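Hypothetical protein TM1553 (Thermotoga maritima, PDB 1VRM) probably binds FAD and transfers its FMN part to target proteins, as members of the ApbE family of flavin transferases do. Local coordinates at residues A[100-105]-A[283-288]; A[90-95]-A[163-168]; A[296-299]-A[303-306]; A[218-223]-A[311-316]. All coordinates share one frame; numbering follows the deposited sequence. Where two conformers were deposited one is given.

Interaction 1. Residues A[100-105]-A[283-288]; sequences DGAFDP and FVMAGK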
loop_
_atom_site.group_PDB
_atom_site.type_symbol
_atom_site.label_atom_id
_atom_site.label_comp_id
_atom_site.label_asym_id
_atom_site.label_seq_id
_atom_site.Cartn_x
_atom_site.Cartn_y
_atom_site.Cartn_z
ATOM N N ASP A 100 1.103 11.215 11.779
ATOM C CA ASP A 100 0.158 11.487 12.829
ATOM C C ASP A 100 -1.100 10.690 12.681
ATOM O O ASP A 100 -2.212 11.191 12.873
ATOM C CB ASP A 100 -0.157 12.982 12.875
ATOM C CG ASP A 100 1.113 13.841 13.069
ATOM O OD1 ASP A 100 2.002 13.450 13.850
ATOM O OD2 ASP A 100 1.226 14.907 12.424
ATOM N N GLY A 101 -0.933 9.424 12.321
ATOM C CA GLY A 101 -2.054 8.504 12.208
ATOM C C GLY A 101 -2.877 8.578 10.952
ATOM O O GLY A 101 -3.893 7.891 10.858
ATOM N N ALA A 102 -2.485 9.414 9.996
ATOM C CA ALA A 102 -3.202 9.437 8.701
ATOM C C ALA A 102 -3.100 8.093 7.964
ATOM O O ALA A 102 -4.104 7.569 7.436
ATOM C CB ALA A 102 -2.710 10.572 7.835
ATOM N N PHE A 103 -1.896 7.532 7.930
ATOM C CA PHE A 103 -1.716 6.088 7.700
ATOM C C PHE A 103 -1.748 5.455 9.086
ATOM O O PHE A 103 -1.017 5.898 9.980
ATOM C CB PHE A 103 -0.379 5.794 7.008
ATOM C CG PHE A 103 -0.062 4.335 6.937
ATOM C CD1 PHE A 103 -0.538 3.548 5.904
ATOM C CD2 PHE A 103 0.682 3.737 7.930
ATOM C CE1 PHE A 103 -0.215 2.191 5.861
ATOM C CE2 PHE A 103 0.993 2.351 7.890
ATOM C CZ PHE A 103 0.511 1.598 6.886
ATOM N N ASP A 104 -2.587 4.446 9.282
ATOM C CA ASP A 104 -2.602 3.747 10.547
ATOM C C ASP A 104 -2.958 2.291 10.305
ATOM O O ASP A 104 -4.059 2.030 9.844
ATOM C CB ASP A 104 -3.610 4.400 11.455
ATOM C CG ASP A 104 -3.494 3.933 12.904
ATOM O OD1 ASP A 104 -3.153 2.760 13.074
ATOM O OD2 ASP A 104 -3.712 4.730 13.879
ATOM N N PRO A 105 -2.044 1.364 10.648
ATOM C CA PRO A 105 -2.292 -0.045 10.404
ATOM C C PRO A 105 -3.288 -0.639 11.402
ATOM O O PRO A 105 -3.562 -1.813 11.329
ATOM C CB PRO A 105 -0.909 -0.662 10.552
ATOM C CG PRO A 105 -0.259 0.137 11.557
ATOM C CD PRO A 105 -0.735 1.553 11.297
ATOM N N PHE A 283 -3.676 10.451 0.616
ATOM C CA PHE A 283 -5.096 10.376 0.244
ATOM C C PHE A 283 -5.977 10.907 1.397
ATOM O O PHE A 283 -6.851 11.715 1.207
ATOM C CB PHE A 283 -5.486 8.958 -0.065
ATOM C CG PHE A 283 -6.873 8.828 -0.660
ATOM C CD1 PHE A 283 -7.978 8.816 0.188
ATOM C CD2 PHE A 283 -7.067 8.724 -2.015
ATOM C CE1 PHE A 283 -9.262 8.675 -0.324
ATOM C CE2 PHE A 283 -8.353 8.608 -2.545
ATOM C CZ PHE A 283 -9.444 8.575 -1.687
ATOM N N VAL A 284 -5.719 10.422 2.602
ATOM C CA VAL A 284 -6.453 10.841 3.776
ATOM C C VAL A 284 -6.238 12.318 4.102
ATOM O O VAL A 284 -7.154 12.985 4.522
ATOM C CB VAL A 284 -6.081 9.980 4.998
ATOM C CG1 VAL A 284 -6.638 10.582 6.300
ATOM C CG2 VAL A 284 -6.466 8.497 4.788
HETATM N N MSE A 285 -5.015 12.815 3.972
HETATM C CA MSE A 285 -4.720 14.182 4.374
HETATM C C MSE A 285 -5.121 15.219 3.323
HETATM O O MSE A 285 -5.331 16.389 3.666
HETATM C CB MSE A 285 -3.225 14.283 4.663
HETATM C CG MSE A 285 -2.858 13.539 5.911
HETATM SE SE MSE A 285 -0.932 13.663 6.278
HETATM C CE MSE A 285 -1.045 15.591 7.087
ATOM N N ALA A 286 -5.159 14.818 2.065
ATOM C CA ALA A 286 -5.325 15.806 0.963
ATOM C C ALA A 286 -6.748 16.370 0.887
ATOM O O ALA A 286 -6.979 17.431 0.295
ATOM C CB ALA A 286 -4.935 15.225 -0.355
ATOM N N GLY A 287 -7.715 15.664 1.451
ATOM C CA GLY A 287 -9.067 16.189 1.461
ATOM C C GLY A 287 -9.256 17.276 2.500
ATOM O O GLY A 287 -10.286 17.941 2.502
ATOM N N LYS A 288 -8.270 17.494 3.364
ATOM C CA LYS A 288 -8.340 18.555 4.369
ATOM C C LYS A 288 -7.512 19.802 3.984
ATOM O O LYS A 288 -7.982 20.920 4.137
ATOM C CB LYS A 288 -7.869 18.029 5.711
ATOM C CG LYS A 288 -8.671 16.807 6.200
ATOM C CD LYS A 288 -7.870 15.930 7.122
ATOM C CE LYS A 288 -8.634 14.622 7.376
ATOM N NZ LYS A 288 -7.839 13.710 8.202
#
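Ala102 packs against Val284 and Met285 on one side of helix 272-296. It belongs to the loop that follows a Schellman motif, the turn that ends helix 83-98. Asp100, with positive phi, is the C' residue of that motif, and Gly101 N bonds back to Ala96 O. The contact thus sets a loop against the flank of a helix, and no hydrogen bond crosses it.

The Ala102 methyl points toward the helix. Met285, a selenomethionine, lies alongside it: Met285 CG is 3.5 Å from Ala102 CB, and Met285 SE is 3.9 Å from the same methyl. The Met285 chain has CG anti to its carbonyl carbon (chi1 -70°), runs straight at chi2 and bends at chi3 (79°). The bend turns CE off the loop, and CG and SE do the touching.

Val284 offers two branches. CG1 stands opposite the backbone N (chi1 169°), 4.2 Å from Ala102 CB and near Ala102 O as well. Ala102 O and Asp104 N both hydrogen-bond an unidentified molecule, probably from the crystallisation liquor, that also lies close to Val284 and may mark a pocket. Val284 CG2 meets the carbonyl more closely, 3.7 Å from Ala102 O.

Interaction 2. Residues A[90-95]-A[163-168]; sequences KAACAF and GGIAKG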
loop_
_atom_site.group_PDB
_atom_site.type_symbol
_atom_site.label_atom_id
_atom_site.label_comp_id
_atom_site.label_asym_id
_atom_site.label_seq_id
_atom_site.Cartn_x
_atom_site.Cartn_y
_atom_site.Cartn_z
ATOM N N LYS A 90 6.576 -2.983 13.026
ATOM C CA LYS A 90 7.314 -1.784 13.516
ATOM C C LYS A 90 7.351 -0.686 12.464
ATOM O O LYS A 90 7.097 0.484 12.757
ATOM C CB LYS A 90 8.755 -2.140 13.899
ATOM C CG LYS A 90 9.258 -1.418 15.140
ATOM C CD LYS A 90 8.840 -2.121 16.404
ATOM C CE LYS A 90 9.787 -1.870 17.561
ATOM N NZ LYS A 90 11.068 -2.638 17.509
ATOM N N ALA A 91 7.641 -1.072 11.228
ATOM C CA ALA A 91 7.696 -0.096 10.136
ATOM C C ALA A 91 6.336 0.567 9.892
ATOM O O ALA A 91 6.238 1.763 9.702
ATOM C CB ALA A 91 8.223 -0.711 8.893
ATOM N N ALA A 92 5.270 -0.225 9.928
ATOM C CA ALA A 92 3.943 0.303 9.706
ATOM C C ALA A 92 3.596 1.285 10.822
ATOM O O ALA A 92 3.063 2.362 10.589
ATOM C CB ALA A 92 2.922 -0.848 9.637
ATOM N N CYS A 93 3.918 0.909 12.047
ATOM C CA CYS A 93 3.695 1.847 13.159
ATOM C C CYS A 93 4.590 3.100 13.031
ATOM O O CYS A 93 4.143 4.178 13.354
ATOM C CB CYS A 93 3.857 1.162 14.514
ATOM S SG CYS A 93 2.533 -0.060 14.788
ATOM N N ALA A 94 5.799 2.967 12.495
ATOM C CA ALA A 94 6.660 4.134 12.284
ATOM C C ALA A 94 6.092 5.075 11.220
ATOM O O ALA A 94 6.169 6.305 11.380
ATOM C CB ALA A 94 8.024 3.690 11.933
ATOM N N PHE A 95 5.446 4.529 10.197
ATOM C CA PHE A 95 4.725 5.404 9.247
ATOM C C PHE A 95 3.513 6.086 9.863
ATOM O O PHE A 95 3.172 7.194 9.491
ATOM C CB PHE A 95 4.326 4.666 7.970
ATOM C CG PHE A 95 5.454 4.483 6.976
ATOM C CD1 PHE A 95 5.904 5.552 6.223
ATOM C CD2 PHE A 95 6.037 3.242 6.789
ATOM C CE1 PHE A 95 6.952 5.362 5.279
ATOM C CE2 PHE A 95 7.050 3.058 5.874
ATOM C CZ PHE A 95 7.527 4.130 5.143
ATOM N N GLY A 163 -2.888 -3.840 4.696
ATOM C CA GLY A 163 -3.200 -3.699 3.297
ATOM C C GLY A 163 -2.662 -2.384 2.716
ATOM O O GLY A 163 -2.500 -2.270 1.488
ATOM N N GLY A 164 -2.387 -1.385 3.565
ATOM C CA GLY A 164 -1.914 -0.087 3.091
ATOM C C GLY A 164 -0.411 -0.036 2.851
ATOM O O GLY A 164 0.088 0.964 2.345
ATOM N N ILE A 165 0.310 -1.108 3.208
ATOM C CA ILE A 165 1.760 -1.155 3.085
ATOM C C ILE A 165 2.286 -2.466 2.476
ATOM O O ILE A 165 3.438 -2.539 2.027
ATOM C CB ILE A 165 2.431 -0.821 4.492
ATOM C CG1 ILE A 165 3.903 -0.490 4.364
ATOM C CG2 ILE A 165 2.135 -1.932 5.524
ATOM C CD1 ILE A 165 4.534 -0.006 5.656
ATOM N N ALA A 166 1.451 -3.515 2.471
ATOM C CA ALA A 166 1.933 -4.854 2.135
ATOM C C ALA A 166 2.324 -4.994 0.671
ATOM O O ALA A 166 3.285 -5.715 0.376
ATOM C CB ALA A 166 0.862 -5.874 2.478
ATOM N N LYS A 167 1.620 -4.309 -0.232
ATOM C CA LYS A 167 2.018 -4.341 -1.644
ATOM C C LYS A 167 3.400 -3.736 -1.826
ATOM O O LYS A 167 4.251 -4.309 -2.503
ATOM C CB LYS A 167 1.018 -3.658 -2.586
ATOM C CG LYS A 167 -0.307 -4.398 -2.794
ATOM C CD LYS A 167 -1.100 -3.747 -3.936
ATOM C CE LYS A 167 -1.634 -2.402 -3.580
ATOM N NZ LYS A 167 -2.679 -2.528 -2.517
ATOM N N GLY A 168 3.657 -2.572 -1.204
ATOM C CA GLY A 168 4.955 -1.947 -1.293
ATOM C C GLY A 168 6.056 -2.831 -0.750
ATOM O O GLY A 168 7.154 -2.944 -1.316
#
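Ile165 reaches from the N-cap position of helix 166-181 to the side of helix 83-98, where Ala92 and Phe95 receive it one helical turn apart. The contact is buried in the ApbE fold. One extended isoleucine supplies everything that the 163-168 side brings to it.

The aliphatic part is met at Ala92. Ile165 CD1 lies 4.1 Å from Ala92 CA, so the isoleucine tip rests on the helix backbone as much as on a side chain. The CG2 branch is looser, with Ile165 CG2 4.3 Å from Ala92 CB.

The aromatic part is met at Phe95. The same Ile165 methyl comes obliquely to two ring atoms, with CD1 3.8 Å from Phe95 CD2 and 4.0 Å from Phe95 CE2. Ile165 gets there because its chain is extended: CG1 is anti to the backbone N (chi1 -165°), and CD1 continues straight on (chi2 173°).

No polar bond joins the two segments. Phe103 packs on both Ile165 and Phe95, while Thr274 and Ala277 of helix 272-296 also touch the Phe95 side chain.

With carbon alone meeting carbon, the contact probably rests on shape and on the exclusion of water, with no bond to fix its direction.

Interaction 3. Residues A[296-299]-A[303-306]; sequences DFPN and HLLI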
loop_
_atom_site.group_PDB
_atom_site.type_symbol
_atom_site.label_atom_id
_atom_site.label_comp_id
_atom_site.label_asym_id
_atom_site.label_seq_id
_atom_site.Cartn_x
_atom_site.Cartn_y
_atom_site.Cartn_z
ATOM N N ASP A 296 4.438 19.528 1.822
ATOM C CA ASP A 296 5.155 18.786 2.857
ATOM C C ASP A 296 5.595 17.384 2.420
ATOM O O ASP A 296 6.667 16.918 2.862
ATOM C CB ASP A 296 4.281 18.648 4.076
ATOM C CG ASP A 296 4.086 19.951 4.821
ATOM O OD1 ASP A 296 4.818 20.939 4.522
ATOM O OD2 ASP A 296 3.240 19.970 5.753
ATOM N N PHE A 297 4.802 16.709 1.570
ATOM C CA PHE A 297 5.111 15.321 1.229
ATOM C C PHE A 297 6.451 15.101 0.570
ATOM O O PHE A 297 7.135 14.131 0.911
ATOM C CB PHE A 297 3.962 14.635 0.474
ATOM C CG PHE A 297 2.977 13.984 1.394
ATOM C CD1 PHE A 297 2.447 14.661 2.465
ATOM C CD2 PHE A 297 2.644 12.648 1.242
ATOM C CE1 PHE A 297 1.541 14.046 3.337
ATOM C CE2 PHE A 297 1.734 12.049 2.073
ATOM C CZ PHE A 297 1.199 12.732 3.126
ATOM N N PRO A 298 6.856 15.970 -0.362
ATOM C CA PRO A 298 8.166 15.806 -1.006
ATOM C C PRO A 298 9.288 15.850 -0.016
ATOM O O PRO A 298 10.300 15.172 -0.224
ATOM C CB PRO A 298 8.238 16.963 -1.980
ATOM C CG PRO A 298 6.757 17.254 -2.304
ATOM C CD PRO A 298 6.042 17.015 -1.021
ATOM N N ASN A 299 9.103 16.563 1.082
ATOM C CA ASN A 299 10.159 16.593 2.106
ATOM C C ASN A 299 10.267 15.346 2.978
ATOM O O ASN A 299 11.162 15.243 3.822
ATOM C CB ASN A 299 10.021 17.844 2.935
ATOM C CG ASN A 299 10.134 19.083 2.106
ATOM O OD1 ASN A 299 10.909 19.140 1.163
ATOM N ND2 ASN A 299 9.326 20.113 2.420
ATOM N N HIS A 303 7.111 12.317 -3.734
ATOM C CA HIS A 303 6.913 13.246 -4.793
ATOM C C HIS A 303 5.603 12.929 -5.427
ATOM O O HIS A 303 5.426 11.810 -5.942
ATOM C CB HIS A 303 8.101 13.142 -5.739
ATOM C CG HIS A 303 9.377 13.308 -4.977
ATOM N ND1 HIS A 303 9.729 14.508 -4.384
ATOM C CD2 HIS A 303 10.252 12.383 -4.508
ATOM C CE1 HIS A 303 10.803 14.320 -3.628
ATOM N NE2 HIS A 303 11.144 13.046 -3.691
ATOM N N LEU A 304 4.673 13.886 -5.440
ATOM C CA LEU A 304 3.287 13.487 -5.633
ATOM C C LEU A 304 2.439 14.243 -6.616
ATOM O O LEU A 304 2.694 15.404 -6.958
ATOM C CB LEU A 304 2.568 13.462 -4.332
ATOM C CG LEU A 304 2.134 14.754 -3.703
ATOM C CD1 LEU A 304 1.295 14.452 -2.470
ATOM C CD2 LEU A 304 3.336 15.632 -3.353
ATOM N N LEU A 305 1.394 13.550 -7.043
ATOM C CA LEU A 305 0.347 14.106 -7.881
ATOM C C LEU A 305 -0.977 13.712 -7.244
ATOM O O LEU A 305 -1.203 12.518 -6.989
ATOM C CB LEU A 305 0.412 13.513 -9.280
ATOM C CG LEU A 305 -0.647 13.958 -10.300
ATOM C CD1 LEU A 305 -0.176 13.750 -11.687
ATOM C CD2 LEU A 305 -1.931 13.166 -10.124
ATOM N N ILE A 306 -1.851 14.686 -7.007
ATOM C CA ILE A 306 -3.165 14.459 -6.419
ATOM C C ILE A 306 -4.235 14.795 -7.457
ATOM O O ILE A 306 -4.172 15.824 -8.099
ATOM C CB ILE A 306 -3.399 15.384 -5.201
ATOM C CG1 ILE A 306 -2.319 15.195 -4.147
ATOM C CG2 ILE A 306 -4.788 15.169 -4.633
ATOM C CD1 ILE A 306 -2.313 16.217 -3.103
#
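Phe297 and Pro298 pack on His303 and Leu304 across a short helix-to-strand connection. Helix 272-296 ends here, and the chain doubles back into strand 303-308 of the large antiparallel sheet.

Phe297 comes first. It touches through its CB, which lies 4.0 Å from Leu304 CD1. Its ring leads off from the strand toward Met285 of the helix.

Pro298 follows and opens a short 3-10 segment. Its ring crosses the Leu304 side chain at about a right angle. Pro298 CD is 3.8 Å from Leu304 CD2, and Pro298 CG is 3.9 Å from that methyl. Leu304 has CG between its backbone N and carbonyl carbon (chi1 77°), which directs both methyls at the connection. Val293 and Ile267 also touch Leu304.

Leu304 thus takes the CG and CD end of the proline ring, and His303 meets the CB end and the carbonyl. The His303 CB starts away from Pro298, but with CG beside the backbone N (chi1 -53°) the imidazole comes back beside Pro298 CB and O. His303 ND1 lies 3.7 Å from Pro298 CB, and this nitrogen is hydrogen-bonded to Thr318 OG1. With an alanine here, Thr318 OG1 would probably lose that partner and Pro298 would lose the ring beside it.

Asn299 N makes a weak bond to Asp296 O. The closest approach across the contact is His303 CE1 to Pro298 O, 3.5 Å, obliquely to the ring.

Interaction 4. Residues A[218-223]-A[311-316]; sequences DVIDYI and GAIERS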
loop_
_atom_site.group_PDB
_atom_site.type_symbol
_atom_site.label_atom_id
_atom_site.label_comp_id
_atom_site.label_asym_id
_atom_site.label_seq_id
_atom_site.Cartn_x
_atom_site.Cartn_y
_atom_site.Cartn_z
ATOM N N ASP A 218 -8.477 6.868 -19.802
ATOM C CA ASP A 218 -7.325 7.593 -20.337
ATOM C C ASP A 218 -6.245 7.713 -19.271
ATOM O O ASP A 218 -6.476 7.459 -18.101
ATOM C CB ASP A 218 -7.743 9.003 -20.774
ATOM C CG ASP A 218 -8.422 9.808 -19.639
ATOM O OD1 ASP A 218 -9.506 9.372 -19.142
ATOM O OD2 ASP A 218 -7.890 10.901 -19.271
ATOM N N VAL A 219 -5.052 8.039 -19.732
ATOM C CA VAL A 219 -3.910 8.364 -18.887
ATOM C C VAL A 219 -3.905 9.882 -18.702
ATOM O O VAL A 219 -4.005 10.624 -19.692
ATOM C CB VAL A 219 -2.634 7.895 -19.610
ATOM C CG1 VAL A 219 -1.425 8.388 -18.950
ATOM C CG2 VAL A 219 -2.631 6.373 -19.677
ATOM N N ILE A 220 -3.708 10.352 -17.475
ATOM C CA ILE A 220 -3.682 11.787 -17.243
ATOM C C ILE A 220 -2.237 12.313 -17.206
ATOM O O ILE A 220 -2.019 13.516 -17.299
ATOM C CB ILE A 220 -4.427 12.201 -15.962
ATOM C CG1 ILE A 220 -3.806 11.513 -14.750
ATOM C CG2 ILE A 220 -5.941 11.937 -16.087
ATOM C CD1 ILE A 220 -4.445 11.940 -13.431
ATOM N N ASP A 221 -1.241 11.433 -17.104
ATOM C CA ASP A 221 0.158 11.897 -17.078
ATOM C C ASP A 221 1.049 10.688 -17.323
ATOM O O ASP A 221 0.624 9.553 -17.049
ATOM C CB ASP A 221 0.449 12.497 -15.712
ATOM C CG ASP A 221 1.663 13.438 -15.703
ATOM O OD1 ASP A 221 2.273 13.770 -16.776
ATOM O OD2 ASP A 221 2.026 13.840 -14.571
ATOM N N TYR A 222 2.260 10.941 -17.848
ATOM C CA TYR A 222 3.291 9.916 -17.975
ATOM C C TYR A 222 4.514 10.284 -17.181
ATOM O O TYR A 222 4.944 11.439 -17.221
ATOM C CB TYR A 222 3.700 9.717 -19.413
ATOM C CG TYR A 222 2.674 8.988 -20.237
ATOM C CD1 TYR A 222 2.544 7.604 -20.152
ATOM C CD2 TYR A 222 1.819 9.683 -21.073
ATOM C CE1 TYR A 222 1.596 6.924 -20.905
ATOM C CE2 TYR A 222 0.869 9.010 -21.820
ATOM C CZ TYR A 222 0.781 7.650 -21.732
ATOM O OH TYR A 222 -0.170 6.999 -22.482
ATOM N N ILE A 223 5.024 9.308 -16.449
ATOM C CA ILE A 223 6.279 9.482 -15.778
ATOM C C ILE A 223 7.304 8.488 -16.258
ATOM O O ILE A 223 6.981 7.477 -16.875
ATOM C CB ILE A 223 6.138 9.433 -14.243
ATOM C CG1 ILE A 223 5.598 8.076 -13.802
ATOM C CG2 ILE A 223 5.209 10.551 -13.784
ATOM C CD1 ILE A 223 5.884 7.743 -12.350
ATOM N N GLY A 311 -11.775 16.384 -10.331
ATOM C CA GLY A 311 -10.813 16.125 -11.400
ATOM C C GLY A 311 -9.582 17.028 -11.490
ATOM O O GLY A 311 -8.676 16.747 -12.289
ATOM N N ALA A 312 -9.500 18.059 -10.650
ATOM C CA ALA A 312 -8.348 18.952 -10.693
ATOM C C ALA A 312 -7.088 18.204 -10.282
ATOM O O ALA A 312 -7.113 17.455 -9.326
ATOM C CB ALA A 312 -8.538 20.108 -9.749
ATOM N N ILE A 313 -6.005 18.426 -11.014
ATOM C CA ILE A 313 -4.730 17.763 -10.754
ATOM C C ILE A 313 -3.759 18.759 -10.121
ATOM O O ILE A 313 -3.522 19.840 -10.675
ATOM C CB ILE A 313 -4.116 17.228 -12.062
ATOM C CG1 ILE A 313 -5.028 16.156 -12.636
ATOM C CG2 ILE A 313 -2.708 16.680 -11.852
ATOM C CD1 ILE A 313 -4.749 15.804 -14.057
ATOM N N GLU A 314 -3.209 18.401 -8.973
ATOM C CA GLU A 314 -2.207 19.197 -8.294
ATOM C C GLU A 314 -0.971 18.334 -8.095
ATOM O O GLU A 314 -1.064 17.228 -7.614
ATOM C CB GLU A 314 -2.724 19.658 -6.975
ATOM C CG GLU A 314 -3.990 20.485 -7.093
ATOM C CD GLU A 314 -3.815 21.798 -7.842
ATOM O OE1 GLU A 314 -2.667 22.243 -8.090
ATOM O OE2 GLU A 314 -4.865 22.401 -8.128
ATOM N N ARG A 315 0.185 18.852 -8.450
ATOM C CA ARG A 315 1.366 18.066 -8.202
ATOM C C ARG A 315 2.520 18.908 -7.732
ATOM O O ARG A 315 2.557 20.128 -7.922
ATOM C CB ARG A 315 1.706 17.256 -9.401
ATOM C CG ARG A 315 2.148 18.041 -10.523
ATOM C CD ARG A 315 1.378 17.598 -11.793
ATOM N NE ARG A 315 2.129 17.895 -12.994
ATOM C CZ ARG A 315 2.026 19.006 -13.738
ATOM N NH1 ARG A 315 2.789 19.135 -14.820
ATOM N NH2 ARG A 315 1.232 20.007 -13.411
ATOM N N SER A 316 3.433 18.264 -7.034
ATOM C CA SER A 316 4.631 18.961 -6.583
ATOM C C SER A 316 5.560 19.264 -7.716
ATOM O O SER A 316 5.570 18.610 -8.711
ATOM C CB SER A 316 5.367 18.202 -5.505
ATOM O OG SER A 316 5.837 16.953 -5.990
#
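Ile220 faces Ile313 where a two-stranded sheet, 207-212 with 219-225, comes up to edge strand 313-315 of the main sheet. The chain turns a corner at Ile220.

Its side chain can be followed outward. Ile220 CB faces the strand, 4.1 Å from Ile313 CD1. The next atom, CG1, sits between the backbone N and the carbonyl carbon (chi1 59°). It steps slightly back, so that Ile220 CG1 is 4.4 Å from Ile313 CD1. The CG2 branch is farther still, with Ile220 CG2 4.5 Å from that methyl. At the tip, Ile220 CD1 lies 3.9 Å from Ile313 CD1, methyl against methyl. The two side chains meet at a slant. Val211 and Val307 also touch Ile220.

Asp221 and Arg315 form the charged part. Asp221 OD2 is 4.4 Å from Arg315 NE, beyond salt-bridge range. The oxygen lies well out of the guanidinium plane. Arg315 NE is instead in a salt bridge with Glu323 OE1.

Asp221 OD2 and Glu323 OE1 are like charges close together, and Arg315 probably offsets the pair. The chemistry thus implies a loose surface contact: one methyl pair in van der Waals touch, and a charge attraction that is probably weak and not directional, since no N-H is aimed at the oxygen.

How the interactions relate
From the N terminus, helix 83-98 opens interaction 2 and the loop after it opens interaction 1. Interaction 2 closes first, at 163-168. Interaction 1 closes only at 283-288, so the two cross, and Phe103 of 100-105 packs on Ala92, Phe95 and Gly164 of interaction 2. Interaction 4 opens at 218-223 and closes at 311-316, so it crosses interaction 1 as well. Interaction 3 is nested within interaction 4, and its strand pairs with 313-315 through Ile306 N and Glu314 O. Met285 SE touches the Phe297 ring, joining interactions 1 and 3. Interactions 1 and 2 join helices 83-98, 166-181 and 272-296. Interaction 3 links helix 272-296 to the main sheet, and interaction 4 sets the small sheet at its edge.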